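PDB 2J13: polysaccharide deacetylase from Bacillus anthracis, which probably removes acetyl groups from N-acetylated sugars of the bacterial cell wall peptidoglycan, as a zinc-binding family 4 carbohydrate esterase. Local coordinates for residues A[72-82]-A[218-229]; A[174-182]-A[202-213]. All coordinates share one frame; numbering follows the deposited sequence. Where two conformers were deposited one is given.

Contact 1 (A[72-82]-A[218-229]); sequences KILDVLKEKKV and AEALAKIIDDLR
Lys80 and Val76 are the knobs by which helix 70-80 fits onto helix 217-230, the two running nearly parallel, with their segment axes 9.3 Å apart and crossing at -22°. Val76 enters a hole formed by Ala218, Leu221, Ala222 and Ile225: its CG1 lies against Ala222, while CG2 rests 3.5 Å from Ala218 O. The backbones come nearest at Ala218, its CA 5.2 Å from Ile73 CA. On the inner side, Leu221 CD2 meets Ile73 CD1 at 3.7 Å, the two side chains crossing at about a right angle, and Leu77 closes over the same methyl; this edge of the interface lies on Leu59 and Phe61 of strand 56-63.

Lys80 can be followed outward. Its CB packs against Ile225 CG2, and CG stays on the same side chain, near CG2 and CD1. A bend at chi2 (-66°) then makes CD and CE cross Asp226 at about a right angle, with CE also passing Ala222, and NZ ends in a salt bridge to the carboxylate, 2.7 Å from Asp226 OD1 on its syn lone pair and more weakly bound to OD2. The backbone of the same lysine is also held: the extended Arg229 offers NH1 and NH2 end-on to Lys80 O, at 2.8 Å for NH1, with the oxygen in the guanidinium plane. Val82 CG2 lies over a face of that guanidinium, 3.4 Å from Arg229 NH2, and also touches Ile225.

Lys81, with positive phi, is the C-prime residue of a Schellman motif in which Val82 N bonds to Leu77 O. At this helix end Arg229 supplies donors to Lys80 O and, weakly, Lys81 O; its positive charge probably suits the C-terminal carbonyls, while Asp226 probably balances that of Lys80.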
# COMPACT_ATOMS: atom_id res chain seq x y z
N LYS A 72 -17.42 3.44 4.68
CA LYS A 72 -17.76 4.74 4.07
C LYS A 72 -16.76 5.12 2.98
O LYS A 72 -17.16 5.64 1.94
CB LYS A 72 -17.87 5.83 5.14
CG LYS A 72 -19.12 5.70 6.02
CD LYS A 72 -18.96 6.47 7.33
CE LYS A 72 -20.27 7.09 7.83
NZ LYS A 72 -20.06 8.08 8.94
N ILE A 73 -15.46 4.86 3.20
CA ILE A 73 -14.44 5.01 2.15
C ILE A 73 -14.79 4.14 0.95
O ILE A 73 -14.75 4.58 -0.20
CB ILE A 73 -13.00 4.62 2.69
CG1 ILE A 73 -12.52 5.66 3.68
CG2 ILE A 73 -12.01 4.46 1.57
CD1 ILE A 73 -12.24 6.98 3.12
N LEU A 74 -15.12 2.88 1.21
CA LEU A 74 -15.41 1.96 0.14
C LEU A 74 -16.65 2.44 -0.63
O LEU A 74 -16.69 2.33 -1.84
CB LEU A 74 -15.63 0.54 0.67
CG LEU A 74 -14.30 -0.18 1.04
CD1 LEU A 74 -14.56 -1.37 1.93
CD2 LEU A 74 -13.57 -0.59 -0.23
N ASP A 75 -17.62 2.99 0.08
CA ASP A 75 -18.83 3.52 -0.60
C ASP A 75 -18.45 4.65 -1.59
O ASP A 75 -18.96 4.72 -2.71
CB ASP A 75 -19.82 4.05 0.43
CG ASP A 75 -20.50 2.96 1.25
OD1 ASP A 75 -20.50 1.78 0.85
OD2 ASP A 75 -21.07 3.30 2.32
N VAL A 76 -17.59 5.57 -1.14
CA VAL A 76 -17.10 6.64 -2.00
C VAL A 76 -16.37 6.07 -3.23
O VAL A 76 -16.62 6.46 -4.35
CB VAL A 76 -16.19 7.63 -1.25
CG1 VAL A 76 -15.54 8.58 -2.22
CG2 VAL A 76 -16.96 8.39 -0.17
N LEU A 77 -15.45 5.13 -3.03
CA LEU A 77 -14.69 4.58 -4.15
C LEU A 77 -15.58 3.90 -5.19
O LEU A 77 -15.32 3.97 -6.39
CB LEU A 77 -13.63 3.59 -3.61
CG LEU A 77 -12.55 4.23 -2.73
CD1 LEU A 77 -11.65 3.08 -2.13
CD2 LEU A 77 -11.75 5.22 -3.52
N LYS A 78 -16.64 3.25 -4.70
CA LYS A 78 -17.60 2.58 -5.55
C LYS A 78 -18.41 3.61 -6.37
O LYS A 78 -18.59 3.42 -7.55
CB LYS A 78 -18.53 1.74 -4.68
CG LYS A 78 -19.58 0.90 -5.41
CD LYS A 78 -20.48 0.27 -4.37
CE LYS A 78 -20.65 -1.22 -4.56
NZ LYS A 78 -20.94 -1.93 -3.24
N GLU A 79 -18.84 4.68 -5.71
CA GLU A 79 -19.61 5.75 -6.34
C GLU A 79 -18.82 6.44 -7.43
O GLU A 79 -19.34 6.73 -8.52
CB GLU A 79 -20.02 6.80 -5.31
CG GLU A 79 -21.15 6.35 -4.38
CD GLU A 79 -21.75 7.49 -3.57
OE1 GLU A 79 -21.47 8.68 -3.86
OE2 GLU A 79 -22.51 7.18 -2.61
N LYS A 80 -17.55 6.70 -7.14
CA LYS A 80 -16.67 7.43 -8.01
C LYS A 80 -15.92 6.56 -8.99
O LYS A 80 -15.19 7.08 -9.82
CB LYS A 80 -15.66 8.22 -7.17
CG LYS A 80 -16.26 9.20 -6.19
CD LYS A 80 -16.99 10.31 -6.87
CE LYS A 80 -17.47 11.30 -5.85
NZ LYS A 80 -18.11 12.46 -6.54
N LYS A 81 -16.05 5.24 -8.87
CA LYS A 81 -15.30 4.28 -9.66
C LYS A 81 -13.80 4.53 -9.64
O LYS A 81 -13.14 4.71 -10.66
CB LYS A 81 -15.86 4.20 -11.08
CG LYS A 81 -17.30 3.75 -11.08
CD LYS A 81 -17.41 2.32 -10.54
CE LYS A 81 -18.84 1.86 -10.34
NZ LYS A 81 -18.89 0.88 -9.20
N VAL A 82 -13.26 4.56 -8.43
CA VAL A 82 -11.84 4.79 -8.22
C VAL A 82 -11.26 3.54 -7.57
O VAL A 82 -11.79 3.10 -6.53
CB VAL A 82 -11.64 6.02 -7.26
CG1 VAL A 82 -10.23 6.09 -6.75
CG2 VAL A 82 -12.01 7.31 -8.00
N ALA A 218 -14.31 10.52 4.65
CA ALA A 218 -15.03 10.03 3.46
C ALA A 218 -15.42 11.21 2.56
O ALA A 218 -15.30 11.12 1.32
CB ALA A 218 -16.25 9.21 3.88
N GLU A 219 -15.83 12.32 3.18
CA GLU A 219 -16.22 13.54 2.48
C GLU A 219 -15.00 14.16 1.81
O GLU A 219 -15.06 14.61 0.65
CB GLU A 219 -16.84 14.54 3.48
CG GLU A 219 -18.07 15.30 2.98
CD GLU A 219 -18.87 15.94 4.12
OE1 GLU A 219 -18.33 16.09 5.25
OE2 GLU A 219 -20.05 16.28 3.90
N ALA A 220 -13.90 14.22 2.54
CA ALA A 220 -12.66 14.77 2.02
C ALA A 220 -12.22 13.95 0.81
O ALA A 220 -11.84 14.52 -0.20
CB ALA A 220 -11.57 14.77 3.07
N LEU A 221 -12.29 12.62 0.91
CA LEU A 221 -11.88 11.77 -0.21
C LEU A 221 -12.70 12.05 -1.45
O LEU A 221 -12.16 12.12 -2.55
CB LEU A 221 -12.04 10.29 0.14
CG LEU A 221 -11.66 9.28 -0.94
CD1 LEU A 221 -10.16 9.38 -1.32
CD2 LEU A 221 -12.03 7.88 -0.44
N ALA A 222 -14.01 12.16 -1.28
CA ALA A 222 -14.92 12.42 -2.41
C ALA A 222 -14.57 13.75 -3.10
O ALA A 222 -14.47 13.81 -4.33
CB ALA A 222 -16.36 12.40 -1.95
N LYS A 223 -14.27 14.77 -2.30
CA LYS A 223 -13.87 16.09 -2.82
C LYS A 223 -12.54 16.07 -3.54
O LYS A 223 -12.38 16.74 -4.59
CB LYS A 223 -13.81 17.09 -1.66
CG LYS A 223 -15.13 17.40 -0.98
CD LYS A 223 -14.91 18.24 0.25
CE LYS A 223 -14.05 19.48 -0.08
NZ LYS A 223 -14.13 20.57 0.94
N ILE A 224 -11.57 15.32 -3.00
CA ILE A 224 -10.25 15.19 -3.57
C ILE A 224 -10.33 14.48 -4.93
O ILE A 224 -9.72 14.92 -5.91
CB ILE A 224 -9.31 14.41 -2.61
CG1 ILE A 224 -9.01 15.26 -1.38
CG2 ILE A 224 -8.05 14.00 -3.33
CD1 ILE A 224 -8.24 14.50 -0.27
N ILE A 225 -11.12 13.42 -5.01
CA ILE A 225 -11.30 12.68 -6.27
C ILE A 225 -11.90 13.60 -7.34
O ILE A 225 -11.40 13.70 -8.47
CB ILE A 225 -12.20 11.48 -6.04
CG1 ILE A 225 -11.42 10.37 -5.31
CG2 ILE A 225 -12.74 10.88 -7.34
CD1 ILE A 225 -12.31 9.25 -4.79
N ASP A 226 -12.96 14.28 -6.96
CA ASP A 226 -13.61 15.21 -7.90
C ASP A 226 -12.65 16.29 -8.38
O ASP A 226 -12.51 16.57 -9.59
CB ASP A 226 -14.85 15.83 -7.26
CG ASP A 226 -16.01 14.84 -7.07
OD1 ASP A 226 -16.00 13.73 -7.66
OD2 ASP A 226 -16.99 15.20 -6.34
N ASP A 227 -11.96 16.93 -7.43
CA ASP A 227 -11.04 18.03 -7.71
C ASP A 227 -9.86 17.61 -8.61
O ASP A 227 -9.44 18.31 -9.53
CB ASP A 227 -10.55 18.57 -6.36
CG ASP A 227 -9.70 19.81 -6.48
OD1 ASP A 227 -10.26 20.92 -6.38
OD2 ASP A 227 -8.47 19.69 -6.65
N LEU A 228 -9.27 16.45 -8.32
CA LEU A 228 -8.18 15.98 -9.10
C LEU A 228 -8.63 15.58 -10.50
O LEU A 228 -7.91 15.85 -11.46
CB LEU A 228 -7.44 14.84 -8.38
CG LEU A 228 -6.66 15.33 -7.16
CD1 LEU A 228 -6.11 14.15 -6.32
CD2 LEU A 228 -5.51 16.22 -7.60
N ARG A 229 -9.81 15.01 -10.65
CA ARG A 229 -10.30 14.70 -12.02
C ARG A 229 -10.49 15.97 -12.86
O ARG A 229 -10.20 15.94 -14.05
CB ARG A 229 -11.57 13.89 -11.99
CG ARG A 229 -11.30 12.44 -11.69
CD ARG A 229 -12.54 11.68 -11.43
NE ARG A 229 -12.30 10.24 -11.54
CZ ARG A 229 -13.13 9.31 -11.11
NH1 ARG A 229 -14.25 9.65 -10.49
NH2 ARG A 229 -12.82 8.03 -11.27

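Contact 2 (A[174-182]-A[202-213]); sequences VFWSLAFLD and IHPGSILLLHAI. With ZN (zinc ion), chain C.
Leu209 points its CD2 methyl at one face of the Trp176 indole, just ahead of the pairing of parallel strands 178-179 and 207-210 in the distorted (beta/alpha) barrel of the NodB-type deacetylase fold. This is a CH-pi contact, the methyl standing 4.0 Å from the centroid of the six-membered ring and 14° off its normal. Trp176 chi1 of 59° sets CG between the backbone N and the carbonyl carbon, holding the ring over the leucine. Trp20 meets the indole edge-to-face.

On the other face of the sheet, Leu178 and Leu208 lie side by side and point the same way, Leu178 CB against Leu208 CD2 in the conformer given. The register is set by Leu209 N to Leu178 O and Phe180 N to Leu209 O, and Ile207 O is gripped by the N-H groups of both Ser177 and Leu178. Ser177 OG takes the N-H of Ile207.

Beyond the strands, the imidazole of His211 turns its plane across Leu181, whose CB sits over one face at 3.9 Å from the ring centroid. His211 NE2 binds a zinc ion at 2.0 Å, which also carries a water. An acetate ion, probably from the crystallisation liquor, lies close to His211 and may mark a pocket. The other ring nitrogen, His211 ND1, donates to Phe180 O at 2.7 Å, fixing the rotation of the metal ligand; the acceptor lies near the ring plane, but ND1 stands above the carbonyl plane, 53° out of it.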
# COMPACT_ATOMS: atom_id res chain seq x y z
N VAL A 174 6.32 -1.35 -1.83
CA VAL A 174 5.53 -0.20 -2.29
C VAL A 174 5.47 0.84 -1.20
O VAL A 174 4.86 0.64 -0.14
CB VAL A 174 4.11 -0.62 -2.68
CG1 VAL A 174 3.37 0.60 -3.23
CG2 VAL A 174 4.12 -1.76 -3.69
N PHE A 175 6.13 1.98 -1.45
CA PHE A 175 6.12 3.10 -0.52
C PHE A 175 5.09 4.12 -0.99
O PHE A 175 4.07 3.70 -1.51
CB PHE A 175 7.54 3.64 -0.37
CG PHE A 175 8.43 2.67 0.34
CD1 PHE A 175 8.44 2.60 1.71
CD2 PHE A 175 9.20 1.80 -0.37
CE1 PHE A 175 9.25 1.67 2.36
CE2 PHE A 175 10.03 0.89 0.28
CZ PHE A 175 10.03 0.84 1.63
N TRP A 176 5.33 5.41 -0.84
CA TRP A 176 4.32 6.44 -1.23
C TRP A 176 5.04 7.73 -1.51
O TRP A 176 6.19 7.91 -1.10
CB TRP A 176 3.27 6.65 -0.14
CG TRP A 176 3.79 7.10 1.17
CD1 TRP A 176 3.93 8.36 1.63
CD2 TRP A 176 4.28 6.24 2.22
NE1 TRP A 176 4.46 8.36 2.90
CE2 TRP A 176 4.69 7.06 3.28
CE3 TRP A 176 4.41 4.85 2.35
CZ2 TRP A 176 5.23 6.55 4.46
CZ3 TRP A 176 4.94 4.36 3.51
CH2 TRP A 176 5.34 5.19 4.55
N SER A 177 4.35 8.65 -2.15
CA SER A 177 4.93 9.98 -2.38
C SER A 177 4.24 11.13 -1.66
O SER A 177 4.86 12.20 -1.43
CB SER A 177 5.06 10.25 -3.87
OG SER A 177 3.80 10.42 -4.47
N LEU A 178 3.01 10.89 -1.21
CA LEU A 178 2.23 11.85 -0.49
C LEU A 178 1.40 11.12 0.53
O LEU A 178 0.68 10.20 0.16
CB LEU A 178 1.31 12.52 -1.50
CG LEU A 178 1.06 14.01 -1.39
CD1 LEU A 178 2.40 14.78 -1.38
CD2 LEU A 178 0.16 14.38 -2.57
N ALA A 179 1.46 11.52 1.79
CA ALA A 179 0.56 10.99 2.81
C ALA A 179 -0.20 12.11 3.45
O ALA A 179 0.36 13.18 3.74
CB ALA A 179 1.30 10.20 3.84
N PHE A 180 -1.48 11.88 3.68
CA PHE A 180 -2.26 12.86 4.40
C PHE A 180 -3.14 12.29 5.47
O PHE A 180 -4.06 11.52 5.22
CB PHE A 180 -3.09 13.72 3.46
CG PHE A 180 -3.77 14.83 4.18
CD1 PHE A 180 -3.03 15.82 4.82
CD2 PHE A 180 -5.15 14.85 4.29
CE1 PHE A 180 -3.66 16.82 5.53
CE2 PHE A 180 -5.78 15.86 5.00
CZ PHE A 180 -5.03 16.84 5.62
N LEU A 181 -2.82 12.73 6.68
CA LEU A 181 -3.53 12.49 7.91
C LEU A 181 -3.67 13.88 8.58
O LEU A 181 -2.67 14.53 8.85
CB LEU A 181 -2.70 11.54 8.77
CG LEU A 181 -3.10 11.18 10.20
CD1 LEU A 181 -4.60 11.19 10.39
CD2 LEU A 181 -2.50 9.84 10.58
N ASP A 182 -4.90 14.35 8.79
CA ASP A 182 -5.12 15.65 9.45
C ASP A 182 -4.68 15.66 10.93
O ASP A 182 -5.31 15.03 11.77
CB ASP A 182 -6.60 16.04 9.33
CG ASP A 182 -6.94 17.29 10.12
OD1 ASP A 182 -6.08 18.18 10.25
OD2 ASP A 182 -8.08 17.36 10.62
N ILE A 202 -0.02 17.34 -4.94
CA ILE A 202 -0.23 16.28 -5.94
C ILE A 202 0.62 16.53 -7.18
O ILE A 202 0.82 17.67 -7.57
CB ILE A 202 -1.69 16.22 -6.37
CG1 ILE A 202 -1.96 14.95 -7.19
CG2 ILE A 202 -2.08 17.48 -7.19
CD1 ILE A 202 -1.86 13.68 -6.38
N HIS A 203 1.13 15.46 -7.78
CA HIS A 203 1.91 15.52 -8.99
C HIS A 203 1.70 14.30 -9.84
O HIS A 203 1.22 13.29 -9.35
CB HIS A 203 3.40 15.65 -8.67
CG HIS A 203 3.89 17.06 -8.65
ND1 HIS A 203 3.77 17.86 -7.53
CD2 HIS A 203 4.46 17.82 -9.61
CE1 HIS A 203 4.26 19.06 -7.81
NE2 HIS A 203 4.69 19.06 -9.06
N PRO A 204 2.05 14.37 -11.14
CA PRO A 204 1.97 13.20 -11.99
C PRO A 204 2.77 12.02 -11.41
O PRO A 204 3.91 12.22 -10.96
CB PRO A 204 2.60 13.69 -13.30
CG PRO A 204 2.31 15.10 -13.31
CD PRO A 204 2.51 15.56 -11.90
N GLY A 205 2.13 10.85 -11.38
CA GLY A 205 2.74 9.64 -10.81
C GLY A 205 2.60 9.47 -9.31
O GLY A 205 3.07 8.46 -8.78
N SER A 206 1.97 10.43 -8.63
CA SER A 206 1.85 10.34 -7.18
C SER A 206 1.20 9.01 -6.73
O SER A 206 0.18 8.58 -7.27
CB SER A 206 1.08 11.53 -6.59
OG SER A 206 1.76 12.78 -6.72
N ILE A 207 1.79 8.42 -5.69
CA ILE A 207 1.17 7.34 -4.92
C ILE A 207 0.74 7.95 -3.57
O ILE A 207 1.58 8.39 -2.77
CB ILE A 207 2.11 6.11 -4.69
CG1 ILE A 207 2.55 5.53 -6.02
CG2 ILE A 207 1.35 5.08 -3.76
CD1 ILE A 207 3.50 4.32 -5.93
N LEU A 208 -0.57 8.03 -3.35
CA LEU A 208 -1.13 8.66 -2.17
C LEU A 208 -1.38 7.63 -1.11
O LEU A 208 -1.88 6.53 -1.40
CB LEU A 208 -2.46 9.36 -2.49
CG LEU A 208 -2.44 10.27 -3.71
CD1 LEU A 208 -3.80 10.94 -3.84
CD2 LEU A 208 -1.31 11.27 -3.56
N LEU A 209 -1.05 7.99 0.12
CA LEU A 209 -1.42 7.17 1.26
C LEU A 209 -2.44 8.00 2.06
O LEU A 209 -2.08 9.03 2.66
CB LEU A 209 -0.18 6.82 2.08
CG LEU A 209 -0.42 6.23 3.45
CD1 LEU A 209 -1.50 5.11 3.45
CD2 LEU A 209 0.91 5.69 4.06
N LEU A 210 -3.71 7.65 1.96
CA LEU A 210 -4.78 8.38 2.63
C LEU A 210 -5.30 7.54 3.80
O LEU A 210 -4.77 6.46 4.08
CB LEU A 210 -5.90 8.75 1.65
CG LEU A 210 -5.47 9.72 0.52
CD1 LEU A 210 -6.72 10.23 -0.29
CD2 LEU A 210 -4.69 10.90 0.97
N HIS A 211 -6.31 8.07 4.51
CA HIS A 211 -6.78 7.49 5.77
C HIS A 211 -8.29 7.43 5.92
O HIS A 211 -9.02 8.10 5.18
CB HIS A 211 -6.15 8.27 6.95
CG HIS A 211 -4.66 8.19 7.00
ND1 HIS A 211 -3.83 9.05 6.31
CD2 HIS A 211 -3.85 7.31 7.62
CE1 HIS A 211 -2.57 8.70 6.51
NE2 HIS A 211 -2.56 7.64 7.30
N ALA A 212 -8.74 6.62 6.86
CA ALA A 212 -10.15 6.38 7.15
C ALA A 212 -10.34 6.49 8.66
O ALA A 212 -10.80 5.54 9.30
CB ALA A 212 -10.57 5.01 6.64
N ILE A 213 -9.95 7.63 9.22
CA ILE A 213 -9.80 7.75 10.67
C ILE A 213 -10.99 8.45 11.30
O ILE A 213 -11.38 8.13 12.43
CB ILE A 213 -8.49 8.47 11.04
CG1 ILE A 213 -7.32 7.50 10.87
CG2 ILE A 213 -8.56 9.04 12.49
CD1 ILE A 213 -5.96 8.16 10.67
ZN ZN C . -0.99 6.63 8.09
O HOH W 1 3.75 13.23 -5.21
O HOH W 2 -6.83 10.89 4.30
O HOH W 3 -1.44 4.74 7.54

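Contacts 1 and 2 have their centres 14 Å apart and both fall within the NodB homology range. Along the chain, segment 72-82 comes first, then both segments of contact 2, then 218-229, on the next helix after strand 207-210. That strand pairs with strand 56-63, so contact 2 forms part of the parallel sheet while the two helices of contact 1 pack on its outside. The layers touch through Leu221 CD1 and Leu210 CD1, 3.7 Å apart, and through Ile73 against Ala212, next to His211. The helix pair thus backs the strand that leads into a zinc ligand, connecting the outer helices with the zinc site of His211.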